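Local coordinates for type IV secretion system protein DotB (Yersinia pseudotuberculosis IP 31758, PDB 6GEF), which probably hydrolyses ATP as a six-subunit motor ATPase serving a type IVb secretion system, at residues A[51-56]-A[64-69]; A[181-186]-A[323-328]; A[292-297]-A[365-370]; A[329-334]-A[387-392]; A[379-384]-A[393-398]. One frame throughout, in Å; residues are numbered along the deposited sequence.

Contact 1. Residues A[51-56]-A[64-69]; sequences HEASDI and ISAKVK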
# COMPACT_ATOMS: atom_id res chain seq x y z
N HIS A 51 22.68 -41.03 27.61
CA HIS A 51 23.88 -40.52 26.95
C HIS A 51 23.96 -38.98 26.93
O HIS A 51 24.94 -38.46 26.43
CB HIS A 51 23.98 -41.04 25.51
CG HIS A 51 24.42 -42.47 25.43
ND1 HIS A 51 25.75 -42.82 25.43
CD2 HIS A 51 23.73 -43.63 25.33
CE1 HIS A 51 25.87 -44.13 25.36
NE2 HIS A 51 24.65 -44.64 25.30
N GLU A 52 22.95 -38.29 27.46
CA GLU A 52 22.93 -36.85 27.50
C GLU A 52 22.93 -36.26 26.08
O GLU A 52 23.51 -35.17 25.83
CB GLU A 52 24.08 -36.25 28.33
CG GLU A 52 24.23 -36.82 29.73
CD GLU A 52 23.03 -36.43 30.61
OE1 GLU A 52 22.71 -35.22 30.62
OE2 GLU A 52 22.41 -37.32 31.28
N ALA A 53 22.17 -36.88 25.18
CA ALA A 53 21.99 -36.32 23.84
C ALA A 53 21.12 -35.08 23.92
O ALA A 53 20.10 -35.07 24.60
CB ALA A 53 21.35 -37.34 22.92
N SER A 54 21.54 -34.01 23.24
CA SER A 54 20.75 -32.80 23.17
C SER A 54 19.58 -32.94 22.21
O SER A 54 18.48 -32.48 22.48
CB SER A 54 21.63 -31.61 22.80
OG SER A 54 22.43 -31.91 21.69
N ASP A 55 19.80 -33.59 21.09
CA ASP A 55 18.81 -33.67 20.01
C ASP A 55 18.76 -35.09 19.48
O ASP A 55 19.78 -35.77 19.42
CB ASP A 55 19.14 -32.71 18.84
CG ASP A 55 19.58 -31.33 19.30
OD1 ASP A 55 20.74 -31.20 19.74
OD2 ASP A 55 18.74 -30.41 19.29
N ILE A 56 17.57 -35.54 19.12
CA ILE A 56 17.34 -36.84 18.53
C ILE A 56 16.60 -36.63 17.21
O ILE A 56 15.65 -35.84 17.12
CB ILE A 56 16.53 -37.77 19.46
CG1 ILE A 56 15.97 -38.95 18.64
CG2 ILE A 56 15.45 -37.05 20.15
CD1 ILE A 56 15.10 -39.89 19.44
N ILE A 64 17.41 -44.19 14.07
CA ILE A 64 17.21 -43.12 15.01
C ILE A 64 18.56 -42.59 15.48
O ILE A 64 19.33 -43.31 16.06
CB ILE A 64 16.30 -43.53 16.18
CG1 ILE A 64 14.88 -43.71 15.72
CG2 ILE A 64 16.36 -42.52 17.32
CD1 ILE A 64 13.91 -44.03 16.86
N SER A 65 18.80 -41.29 15.27
CA SER A 65 20.07 -40.67 15.56
C SER A 65 19.89 -39.54 16.55
O SER A 65 18.81 -38.94 16.63
CB SER A 65 20.70 -40.10 14.27
OG SER A 65 20.80 -41.08 13.26
N ALA A 66 20.94 -39.28 17.32
CA ALA A 66 20.91 -38.21 18.32
C ALA A 66 22.25 -37.48 18.28
O ALA A 66 23.29 -38.08 18.00
CB ALA A 66 20.64 -38.76 19.71
N LYS A 67 22.22 -36.20 18.59
CA LYS A 67 23.41 -35.42 18.84
C LYS A 67 23.77 -35.54 20.33
O LYS A 67 23.45 -34.71 21.15
CB LYS A 67 23.19 -33.96 18.42
CG LYS A 67 23.24 -33.75 16.93
CD LYS A 67 23.28 -32.29 16.59
CE LYS A 67 23.37 -32.05 15.09
NZ LYS A 67 23.18 -30.60 14.81
N VAL A 68 24.49 -36.60 20.63
CA VAL A 68 25.15 -36.76 21.93
C VAL A 68 26.44 -35.90 21.90
O VAL A 68 27.27 -36.03 21.00
CB VAL A 68 25.49 -38.21 22.21
CG1 VAL A 68 26.35 -38.33 23.45
CG2 VAL A 68 24.24 -39.04 22.33
N LYS A 69 26.54 -34.99 22.87
CA LYS A 69 27.69 -34.13 23.02
C LYS A 69 28.19 -33.59 21.69
O LYS A 69 29.33 -33.84 21.25
CB LYS A 69 28.79 -34.85 23.81
CG LYS A 69 28.45 -34.92 25.32
CD LYS A 69 28.96 -36.25 25.90
CE LYS A 69 28.42 -36.47 27.29
NZ LYS A 69 29.06 -37.62 27.96

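Contact 2. Residues A[181-186]-A[323-328]; sequences MVAGKT and IMAQTL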
# COMPACT_ATOMS: atom_id res chain seq x y z
N MET A 181 25.95 -8.49 28.82
CA MET A 181 25.77 -9.17 27.55
C MET A 181 26.66 -10.42 27.55
O MET A 181 27.86 -10.33 27.86
CB MET A 181 26.15 -8.27 26.37
CG MET A 181 25.34 -6.98 26.33
SD MET A 181 26.15 -5.59 25.47
CE MET A 181 26.27 -6.23 23.85
N VAL A 182 26.09 -11.56 27.17
CA VAL A 182 26.83 -12.75 26.84
C VAL A 182 26.64 -12.99 25.34
O VAL A 182 25.53 -13.09 24.85
CB VAL A 182 26.40 -13.98 27.66
CG1 VAL A 182 26.26 -13.60 29.13
CG2 VAL A 182 25.11 -14.54 27.15
N ALA A 183 27.75 -13.10 24.61
CA ALA A 183 27.77 -13.25 23.19
C ALA A 183 28.13 -14.69 22.81
O ALA A 183 28.57 -15.49 23.62
CB ALA A 183 28.76 -12.29 22.55
N GLY A 184 27.89 -15.01 21.53
CA GLY A 184 28.24 -16.29 20.99
C GLY A 184 27.45 -16.61 19.75
O GLY A 184 26.40 -16.04 19.50
N LYS A 185 27.99 -17.54 18.97
CA LYS A 185 27.25 -18.11 17.84
C LYS A 185 26.22 -19.11 18.28
O LYS A 185 25.10 -19.12 17.75
CB LYS A 185 28.22 -18.70 16.83
CG LYS A 185 28.68 -20.11 17.18
CD LYS A 185 29.86 -20.59 16.35
CE LYS A 185 29.84 -22.11 16.17
NZ LYS A 185 30.77 -22.54 15.07
N THR A 186 26.55 -19.99 19.21
CA THR A 186 25.57 -21.00 19.66
C THR A 186 24.36 -20.31 20.28
O THR A 186 24.52 -19.37 21.08
CB THR A 186 26.21 -21.95 20.65
OG1 THR A 186 27.36 -22.54 20.05
CG2 THR A 186 25.31 -23.06 21.05
N ILE A 323 30.78 -7.82 29.26
CA ILE A 323 30.58 -8.47 27.98
C ILE A 323 31.26 -9.83 28.05
O ILE A 323 32.49 -9.92 28.21
CB ILE A 323 31.14 -7.65 26.79
CG1 ILE A 323 30.42 -6.31 26.69
CG2 ILE A 323 31.10 -8.46 25.51
CD1 ILE A 323 30.26 -5.78 25.27
N MET A 324 30.47 -10.90 27.91
CA MET A 324 30.98 -12.26 27.78
C MET A 324 30.64 -12.78 26.39
O MET A 324 29.49 -12.84 26.01
CB MET A 324 30.35 -13.16 28.84
CG MET A 324 31.04 -14.51 28.98
SD MET A 324 30.40 -15.48 30.34
CE MET A 324 31.51 -14.99 31.65
N ALA A 325 31.67 -13.12 25.63
CA ALA A 325 31.56 -14.12 24.56
C ALA A 325 31.95 -15.49 25.08
O ALA A 325 32.88 -15.62 25.86
CB ALA A 325 32.45 -13.74 23.38
N GLN A 326 31.21 -16.50 24.64
CA GLN A 326 31.50 -17.89 24.96
C GLN A 326 31.32 -18.76 23.77
O GLN A 326 30.44 -18.52 22.94
CB GLN A 326 30.61 -18.40 26.09
CG GLN A 326 29.12 -18.14 25.85
CD GLN A 326 28.30 -18.38 27.09
OE1 GLN A 326 28.83 -18.42 28.20
NE2 GLN A 326 27.01 -18.50 26.92
N THR A 327 32.22 -19.73 23.60
CA THR A 327 32.13 -20.73 22.53
C THR A 327 32.37 -22.11 23.12
O THR A 327 32.99 -22.26 24.17
CB THR A 327 33.14 -20.42 21.42
OG1 THR A 327 32.88 -21.22 20.27
CG2 THR A 327 34.56 -20.73 21.86
N LEU A 328 31.91 -23.11 22.40
CA LEU A 328 32.04 -24.51 22.81
C LEU A 328 33.20 -25.16 22.10
O LEU A 328 33.29 -25.12 20.89
CB LEU A 328 30.74 -25.28 22.53
CG LEU A 328 29.58 -25.08 23.50
CD1 LEU A 328 28.51 -26.10 23.22
CD2 LEU A 328 30.11 -25.12 24.94

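Contact 3. Residues A[292-297]-A[365-370]; sequences NCSAVM and EVRRLV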
# COMPACT_ATOMS: atom_id res chain seq x y z
N ASN A 292 33.21 -12.50 19.78
CA ASN A 292 34.03 -11.99 20.89
C ASN A 292 33.67 -10.54 21.11
O ASN A 292 33.02 -9.89 20.30
CB ASN A 292 35.52 -12.15 20.61
CG ASN A 292 36.01 -11.21 19.52
OD1 ASN A 292 35.67 -11.28 18.37
ND2 ASN A 292 36.86 -10.26 19.96
N CYS A 293 34.16 -10.00 22.24
CA CYS A 293 33.66 -8.72 22.75
C CYS A 293 33.80 -7.57 21.73
O CYS A 293 32.83 -6.95 21.35
CB CYS A 293 34.32 -8.36 24.05
SG CYS A 293 34.46 -9.70 25.24
N SER A 294 35.01 -7.44 21.19
CA SER A 294 35.24 -6.55 20.07
C SER A 294 34.14 -6.70 18.99
O SER A 294 33.55 -5.71 18.57
CB SER A 294 36.62 -6.81 19.45
OG SER A 294 36.61 -6.60 18.04
N ALA A 295 33.88 -7.94 18.61
CA ALA A 295 32.90 -8.18 17.55
C ALA A 295 31.51 -7.75 17.99
O ALA A 295 30.71 -7.33 17.15
CB ALA A 295 32.92 -9.66 17.13
N VAL A 296 31.20 -7.88 19.28
CA VAL A 296 29.90 -7.47 19.78
C VAL A 296 29.77 -5.97 19.71
O VAL A 296 28.73 -5.40 19.31
CB VAL A 296 29.60 -8.07 21.15
CG1 VAL A 296 30.75 -8.93 21.59
CG2 VAL A 296 29.28 -6.99 22.14
N MET A 297 30.77 -5.25 20.20
CA MET A 297 30.81 -3.80 20.04
C MET A 297 30.60 -3.40 18.59
O MET A 297 29.67 -2.66 18.25
CB MET A 297 32.13 -3.24 20.57
CG MET A 297 31.96 -2.16 21.63
SD MET A 297 31.14 -2.74 23.10
CE MET A 297 31.36 -1.23 24.12
N GLU A 365 39.87 -0.83 20.33
CA GLU A 365 40.24 -0.43 21.68
C GLU A 365 39.69 -1.39 22.72
O GLU A 365 40.28 -1.56 23.80
CB GLU A 365 39.77 1.01 21.97
CG GLU A 365 40.89 2.01 22.13
CD GLU A 365 41.49 2.03 23.52
OE1 GLU A 365 40.73 1.75 24.46
OE2 GLU A 365 42.68 2.35 23.69
N VAL A 366 38.48 -1.97 22.48
CA VAL A 366 37.93 -2.92 23.41
C VAL A 366 38.59 -4.30 23.31
O VAL A 366 38.63 -5.03 24.29
CB VAL A 366 36.40 -2.99 23.25
CG1 VAL A 366 36.02 -3.94 22.15
CG2 VAL A 366 35.74 -3.43 24.57
N ARG A 367 39.09 -4.66 22.14
CA ARG A 367 39.98 -5.81 22.03
C ARG A 367 41.20 -5.63 22.88
O ARG A 367 41.49 -6.40 23.80
CB ARG A 367 40.34 -6.05 20.55
CG ARG A 367 41.16 -7.32 20.34
CD ARG A 367 40.96 -7.90 18.95
NE ARG A 367 41.29 -6.97 17.89
CZ ARG A 367 40.42 -6.25 17.18
NH1 ARG A 367 39.11 -6.35 17.42
NH2 ARG A 367 40.87 -5.40 16.25
N ARG A 368 42.02 -4.63 22.56
CA ARG A 368 43.09 -4.20 23.47
C ARG A 368 42.67 -4.30 24.94
O ARG A 368 43.34 -4.92 25.75
CB ARG A 368 43.49 -2.76 23.13
CG ARG A 368 45.00 -2.52 23.22
CD ARG A 368 45.29 -1.14 23.74
NE ARG A 368 44.63 -0.87 25.02
CZ ARG A 368 44.37 0.33 25.51
NH1 ARG A 368 44.75 1.42 24.85
NH2 ARG A 368 43.74 0.46 26.67
N LEU A 369 41.51 -3.72 25.27
CA LEU A 369 41.13 -3.62 26.68
C LEU A 369 40.82 -4.97 27.28
O LEU A 369 41.03 -5.17 28.49
CB LEU A 369 39.96 -2.64 26.82
CG LEU A 369 40.30 -1.16 26.93
CD1 LEU A 369 39.22 -0.28 26.34
CD2 LEU A 369 40.54 -0.79 28.38
N VAL A 370 40.27 -5.89 26.51
CA VAL A 370 40.09 -7.26 26.99
C VAL A 370 41.43 -7.92 27.17
O VAL A 370 41.65 -8.67 28.15
CB VAL A 370 39.15 -8.06 26.06
CG1 VAL A 370 37.96 -7.22 25.63
CG2 VAL A 370 39.89 -8.57 24.86

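Contact 4. Residues A[329-334]-A[387-392]; sequences VRKTDG and DGIIDG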
# COMPACT_ATOMS: atom_id res chain seq x y z
N VAL A 329 34.12 -25.74 22.87
CA VAL A 329 35.29 -26.42 22.34
C VAL A 329 35.30 -27.87 22.85
O VAL A 329 34.53 -28.27 23.73
CB VAL A 329 36.59 -25.68 22.74
CG1 VAL A 329 36.59 -24.28 22.14
CG2 VAL A 329 36.77 -25.65 24.21
N ARG A 330 36.17 -28.67 22.26
CA ARG A 330 36.19 -30.11 22.45
C ARG A 330 37.25 -30.46 23.48
O ARG A 330 38.46 -30.16 23.30
CB ARG A 330 36.53 -30.81 21.13
CG ARG A 330 36.18 -32.28 21.10
CD ARG A 330 34.99 -32.56 20.20
NE ARG A 330 33.94 -33.33 20.88
CZ ARG A 330 32.64 -33.24 20.57
NH1 ARG A 330 32.20 -32.46 19.56
NH2 ARG A 330 31.77 -33.97 21.27
N LYS A 331 36.82 -31.07 24.58
CA LYS A 331 37.76 -31.61 25.56
C LYS A 331 38.48 -32.83 24.97
O LYS A 331 37.91 -33.60 24.22
CB LYS A 331 37.03 -32.00 26.84
CG LYS A 331 37.44 -31.22 28.06
CD LYS A 331 36.96 -31.89 29.35
CE LYS A 331 38.01 -31.75 30.46
NZ LYS A 331 37.93 -32.70 31.57
N THR A 332 39.73 -33.00 25.37
CA THR A 332 40.37 -34.31 25.29
C THR A 332 39.47 -35.39 25.86
O THR A 332 39.37 -36.49 25.31
CB THR A 332 41.70 -34.28 26.07
OG1 THR A 332 41.44 -34.12 27.49
CG2 THR A 332 42.57 -33.13 25.60
N ASP A 333 38.79 -35.08 26.99
CA ASP A 333 37.81 -36.00 27.54
C ASP A 333 36.74 -36.43 26.53
O ASP A 333 36.14 -37.46 26.69
CB ASP A 333 37.15 -35.34 28.77
CG ASP A 333 35.96 -36.12 29.28
OD1 ASP A 333 36.09 -37.37 29.32
OD2 ASP A 333 34.91 -35.50 29.58
N GLY A 334 36.55 -35.62 25.49
CA GLY A 334 35.58 -35.90 24.45
C GLY A 334 34.36 -34.97 24.51
O GLY A 334 33.74 -34.71 23.48
N ASP A 387 45.86 -26.89 31.86
CA ASP A 387 45.14 -27.90 32.63
C ASP A 387 44.83 -29.16 31.85
O ASP A 387 44.02 -29.97 32.30
CB ASP A 387 43.86 -27.31 33.21
CG ASP A 387 44.14 -26.08 34.08
OD1 ASP A 387 45.23 -25.48 33.94
OD2 ASP A 387 43.26 -25.71 34.88
N GLY A 388 45.44 -29.35 30.68
CA GLY A 388 45.21 -30.55 29.90
C GLY A 388 43.78 -30.78 29.45
O GLY A 388 43.42 -31.88 29.10
N ILE A 389 42.95 -29.74 29.52
CA ILE A 389 41.55 -29.87 29.19
C ILE A 389 41.32 -29.92 27.68
O ILE A 389 40.40 -30.60 27.22
CB ILE A 389 40.72 -28.77 29.87
CG1 ILE A 389 40.72 -28.99 31.40
CG2 ILE A 389 39.29 -28.71 29.33
CD1 ILE A 389 39.58 -28.33 32.13
N ILE A 390 42.11 -29.19 26.90
CA ILE A 390 41.97 -29.12 25.46
C ILE A 390 43.30 -29.44 24.80
O ILE A 390 44.37 -29.24 25.39
CB ILE A 390 41.44 -27.74 25.01
CG1 ILE A 390 42.51 -26.67 25.13
CG2 ILE A 390 40.18 -27.36 25.77
CD1 ILE A 390 42.08 -25.30 24.66
N ASP A 391 43.24 -29.90 23.57
CA ASP A 391 44.43 -30.16 22.78
C ASP A 391 45.08 -28.85 22.34
O ASP A 391 44.45 -27.78 22.36
CB ASP A 391 44.12 -31.00 21.55
CG ASP A 391 42.98 -32.00 21.78
OD1 ASP A 391 42.00 -31.62 22.50
OD2 ASP A 391 43.05 -33.11 21.23
N GLY A 392 46.34 -28.93 21.95
CA GLY A 392 47.04 -27.77 21.45
C GLY A 392 46.42 -27.16 20.20
O GLY A 392 46.44 -25.95 20.02

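Contact 5. Residues A[379-384]-A[393-398]; sequences LEAERL and HVAKRL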
# COMPACT_ATOMS: atom_id res chain seq x y z
N LEU A 379 44.04 -16.23 26.44
CA LEU A 379 44.27 -16.61 27.81
C LEU A 379 43.41 -17.78 28.23
O LEU A 379 43.83 -18.63 29.02
CB LEU A 379 44.04 -15.41 28.76
CG LEU A 379 44.43 -15.63 30.22
CD1 LEU A 379 45.88 -15.23 30.46
CD2 LEU A 379 43.50 -14.83 31.12
N GLU A 380 42.17 -17.85 27.75
CA GLU A 380 41.31 -18.98 28.07
C GLU A 380 41.83 -20.25 27.44
O GLU A 380 41.82 -21.33 28.08
CB GLU A 380 39.87 -18.70 27.62
CG GLU A 380 38.90 -19.79 28.01
CD GLU A 380 38.47 -19.69 29.48
OE1 GLU A 380 39.31 -19.35 30.33
OE2 GLU A 380 37.28 -19.94 29.78
N ALA A 381 42.28 -20.19 26.18
CA ALA A 381 42.86 -21.36 25.53
C ALA A 381 44.14 -21.80 26.23
O ALA A 381 44.39 -23.00 26.38
CB ALA A 381 43.10 -21.09 24.05
N GLU A 382 44.96 -20.86 26.64
CA GLU A 382 46.18 -21.19 27.38
C GLU A 382 45.86 -21.83 28.71
O GLU A 382 46.49 -22.83 29.09
CB GLU A 382 47.04 -19.93 27.59
CG GLU A 382 48.38 -20.23 28.18
CD GLU A 382 48.72 -19.42 29.41
OE1 GLU A 382 48.40 -18.22 29.39
OE2 GLU A 382 49.27 -20.04 30.36
N ARG A 383 44.87 -21.31 29.43
CA ARG A 383 44.50 -21.87 30.72
C ARG A 383 43.92 -23.28 30.61
O ARG A 383 44.37 -24.17 31.30
CB ARG A 383 43.48 -20.95 31.42
CG ARG A 383 43.92 -20.42 32.78
CD ARG A 383 44.43 -21.55 33.67
NE ARG A 383 43.35 -22.18 34.41
CZ ARG A 383 43.35 -22.39 35.73
NH1 ARG A 383 44.39 -22.02 36.46
NH2 ARG A 383 42.31 -22.98 36.32
N LEU A 384 43.00 -23.46 29.65
CA LEU A 384 42.45 -24.79 29.42
C LEU A 384 43.53 -25.77 28.98
O LEU A 384 43.56 -26.92 29.42
CB LEU A 384 41.33 -24.73 28.38
CG LEU A 384 39.95 -24.30 28.88
CD1 LEU A 384 40.05 -23.22 29.93
CD2 LEU A 384 39.06 -23.88 27.73
N HIS A 393 45.87 -28.00 19.34
CA HIS A 393 45.19 -27.51 18.15
C HIS A 393 43.93 -26.74 18.51
O HIS A 393 43.80 -25.55 18.15
CB HIS A 393 44.86 -28.67 17.20
CG HIS A 393 46.08 -29.37 16.66
ND1 HIS A 393 46.52 -29.18 15.37
CD2 HIS A 393 46.97 -30.21 17.24
CE1 HIS A 393 47.61 -29.90 15.17
NE2 HIS A 393 47.91 -30.52 16.29
N VAL A 394 43.02 -27.36 19.22
CA VAL A 394 41.81 -26.66 19.66
C VAL A 394 42.14 -25.43 20.48
O VAL A 394 41.44 -24.43 20.42
CB VAL A 394 40.87 -27.63 20.46
CG1 VAL A 394 40.66 -28.91 19.69
CG2 VAL A 394 41.44 -27.92 21.81
N ALA A 395 43.24 -25.47 21.23
CA ALA A 395 43.69 -24.28 21.95
C ALA A 395 44.09 -23.18 20.99
O ALA A 395 43.69 -22.01 21.17
CB ALA A 395 44.85 -24.63 22.88
N LYS A 396 44.87 -23.51 19.96
CA LYS A 396 45.22 -22.53 18.95
C LYS A 396 43.98 -21.90 18.29
O LYS A 396 43.85 -20.69 18.25
CB LYS A 396 46.13 -23.16 17.89
CG LYS A 396 46.26 -22.38 16.59
CD LYS A 396 46.94 -23.20 15.52
CE LYS A 396 47.52 -22.29 14.45
NZ LYS A 396 48.77 -21.61 14.91
N ARG A 397 43.08 -22.75 17.84
CA ARG A 397 41.85 -22.25 17.22
C ARG A 397 41.08 -21.38 18.18
O ARG A 397 40.44 -20.40 17.77
CB ARG A 397 40.99 -23.41 16.71
CG ARG A 397 41.66 -24.15 15.54
CD ARG A 397 40.59 -24.95 14.77
NE ARG A 397 39.97 -26.02 15.57
CZ ARG A 397 40.58 -27.16 15.92
NH1 ARG A 397 41.84 -27.39 15.51
NH2 ARG A 397 39.94 -28.03 16.67
N LEU A 398 41.06 -21.71 19.47
CA LEU A 398 40.37 -20.89 20.46
C LEU A 398 41.03 -19.51 20.62
O LEU A 398 40.36 -18.51 20.71
CB LEU A 398 40.30 -21.62 21.79
CG LEU A 398 39.67 -20.86 22.96
CD1 LEU A 398 38.31 -20.32 22.58
CD2 LEU A 398 39.59 -21.67 24.22

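Contact 1. Residues A[51-56]-A[64-69]
This is a beta-hairpin contact in the N-terminal antiparallel sheet, where strand 65-68 lies between strands 53-59 and 71-74. The residues before the first strand come off helix 38-50, which E52 ends in a Schellman motif with positive phi. I56 and A66 form an antiparallel non-hydrogen-bonded pair, their CA atoms 3.8 Å apart. Nearer the corner at S54, K67 N reaches D55 O at 2.6 Å, in the carbonyl plane, and S54 N gives a bond of 2.9 Å to K67 O from 34° above that carbonyl's plane. S54 OG sits in the crowded position between its own backbone N and carbonyl carbon (chi1 48°), with both K67 O (3.0 Å) and D55 OD1 near S54 OG. On the apolar face, A53 CB touches V68 CG2 at 3.4 Å and A66 CB at 3.6 Å. I56 has CG1 anti to its backbone N (chi1 163°), and its extended arm crosses I64 obliquely, I56 CD1 to I64 CG2 at 3.6 Å; both isoleucines and A66 also meet F48 of helix 38-50. On the other face, K67 runs extended past D55, its CB 3.9 Å from D55 OD1, and its NZ is bonded to N258 OD1 and T256 O of the second subunit. The carboxylate of D55 does not touch that ammonium, although their opposite charges are close enough for a probable mild attraction. I56, I64 and A66 thus pack on helix 38-50, while K67 is committed to the subunit interface.

Contact 2. Residues A[181-186]-A[323-328]
M181 CG and I323 CG1 both stand anti to the carbonyl carbon (chi1 -59° and -62°), so the two side chains run alongside each other in one direction, with M181 SD 4.1 Å from I323 CD1. They belong to neighbouring parallel strands, 179-183 and 320-330, of the RecA-like sheet of a P-loop ATPase, and both lean on V296 of helix 293-302. On the other face V182 and M324 are likewise aligned, V182 CG1 4.1 Å from M324 CB, and V182 packs on helix 187-203. A183 and A325 return to the first face, CB to CB at 4.1 Å. Backbone bonds alternate between the strands: M324 N to M181 O at 2.7 Å and nearly straight, A183 N to M324 O, whose modelled position is less certain, and Q326 N to A183 O at 3.0 Å. Directly after the strand comes G184, at phi 158°, a conformation that calls for glycine; it opens a sequence consistent with a Walker A loop. Q326 OE1 leaves the pair to bond T193 OG1 of helix 187-203, while Q326 CG stays 3.5 Å from A183 O.

Contact 3. Residues A[292-297]-A[365-370]
Helix segments 293-297 and 365-370 run antiparallel at 153°, their axes 8.6 Å apart at closest approach, and the backbones come nearest where S294 and R367 hold their CA atoms 5.2 Å apart. N292 occupies the N-cap position of the first helix, so the contact falls on that helix's opening turn. V366 carries most of the apolar contact: its CG1 sits in the crowded position between backbone N and carbonyl carbon (chi1 85°) and presses on S294 CA at 3.4 Å, with M297 CB farther along at 4.3 Å. One turn later, V370 CG1 meets C293 CB at 4.1 Å, extending the apolar seam. R367 works at the flank. Its CG stands anti to the backbone N (chi1 -175°) and the chain bends at chi3, bringing the guanidinium edge-on to the serine hydroxyl; R367 NH1 comes within 2.6 Å of S294 OG, yet the angle is too poor for a hydrogen bond. The aliphatic root takes part as well, R367 CB lying 4.0 Å from S294 CB. On a different side of the second helix, R368 NH1 forms a salt bridge with E365 OE2, and R368 NE has a second acidic partner in E372. Beneath the pair, C293 and M297 touch I323 of strand 320-330, and V370 rests on E341 and L343 of strand 336-344. Helix 293-302 of the alpha/beta ATPase layer thus packs antiparallel to C-terminal helix 362-372 over these two strands, consistent with a RecA-like sheet flanked by helices.

Contact 4. Residues A[329-334]-A[387-392]
The side chain of K331 crosses that of I389 obliquely. Its CB begins 3.7 Å from I389 O; CG comes closer to that oxygen, at 3.1 Å, and also touches I389 CG2 at 3.4 Å. CD passes the same methyl at 3.9 Å, and after a bend at chi3 (143°) CE returns to within 3.5 Å of I389 CG2, while NZ turns away from the isoleucine. The lysine's methylenes therefore pack on I389 CG2; the I389 carbonyl is bonded by T332, the residue after K331, with T332 N at 3.1 Å from I389 O and above the carbonyl plane. T332 OG1 makes a weak hydrogen bond to G388 O, and T332 CG2 slides past D391 with D391 OD1 3.5 Å away. Nearer the sheet, V329 CG2 meets I390 CG2 at 4.1 Å. A type I turn from K331 to G334 folds the chain back, and R330 grips G334 O side-on with NE and NH2, both roughly in the guanidinium plane; NH2 is also bonded to K69 O, just past strand 65-68. The contact thus seats the turn between strands 320-330 and 336-344 against the linker of two helices: G388 closes the Schellman motif at the end of helix 377-386, and D391 stands at the N-cap position of helix 392-400.

Contact 5. Residues A[379-384]-A[393-398]
L384 and L398 cross at about a right angle, CD2 to CD2 at 4.2 Å, on one flank of an antiparallel helix pair whose closest backbone approach is A381 to A395. A381 points its CB at the partner helix, where it meets A395 CB at 4.1 Å and A395 O at 3.1 Å; A395 directs its own CB past the opposing helix. Such small side chains let the axes of segments 379-384 and 393-398 approach to 8.2 Å, at 163° between their directions. L398 lays itself over A381: with CG anti to the backbone N (chi1 177°), its CD2 arm reaches across to A381 CA at 3.5 Å and A381 CB at 3.6 Å, and CG also touches the alanine methyl. The same CD2 borders the aliphatic part of E380, 4.3 Å from E380 CG. That glutamate then turns away, and its carboxylate is bonded through OE2 to the backbone N of R340, tying the helix to strand 336-344. All the links between the segments are apolar or van der Waals, without a hydrogen bond. A339 of the same strand touches E380, L384 and L398 from the sheet side, and I390 of the connecting loop packs on both L384 and A395. Two short antiparallel helices joined by a tight loop and packed through alanine and leucine make an alpha-alpha hairpin, here the C-terminal one, laid against the edge strand 336-344 of the ATPase sheet.

Overall arrangement
Contact 2 is the buried centre, a backbone-bonded strand pair in the ATPase sheet; contacts 3 and 5 are buried, largely apolar helix packings about 18 Å apart between centres, each lying against that sheet. Contact 3 touches contact 2 through I323, C293 and V296; contact 5 touches contact 2 through L398 and T327. Contact 4 is the surface member: it shares strand 320-330 with contact 2 and adjoins contact 5, where I390 wedges between the two helices. Contact 1, partly buried, stands apart in the N-terminal sheet, on the opposite side of the chain's centre from contact 3, yet K69 O and R330 NH2 probably bond it to contact 4, linking the N-terminal hairpin to strand 320-330.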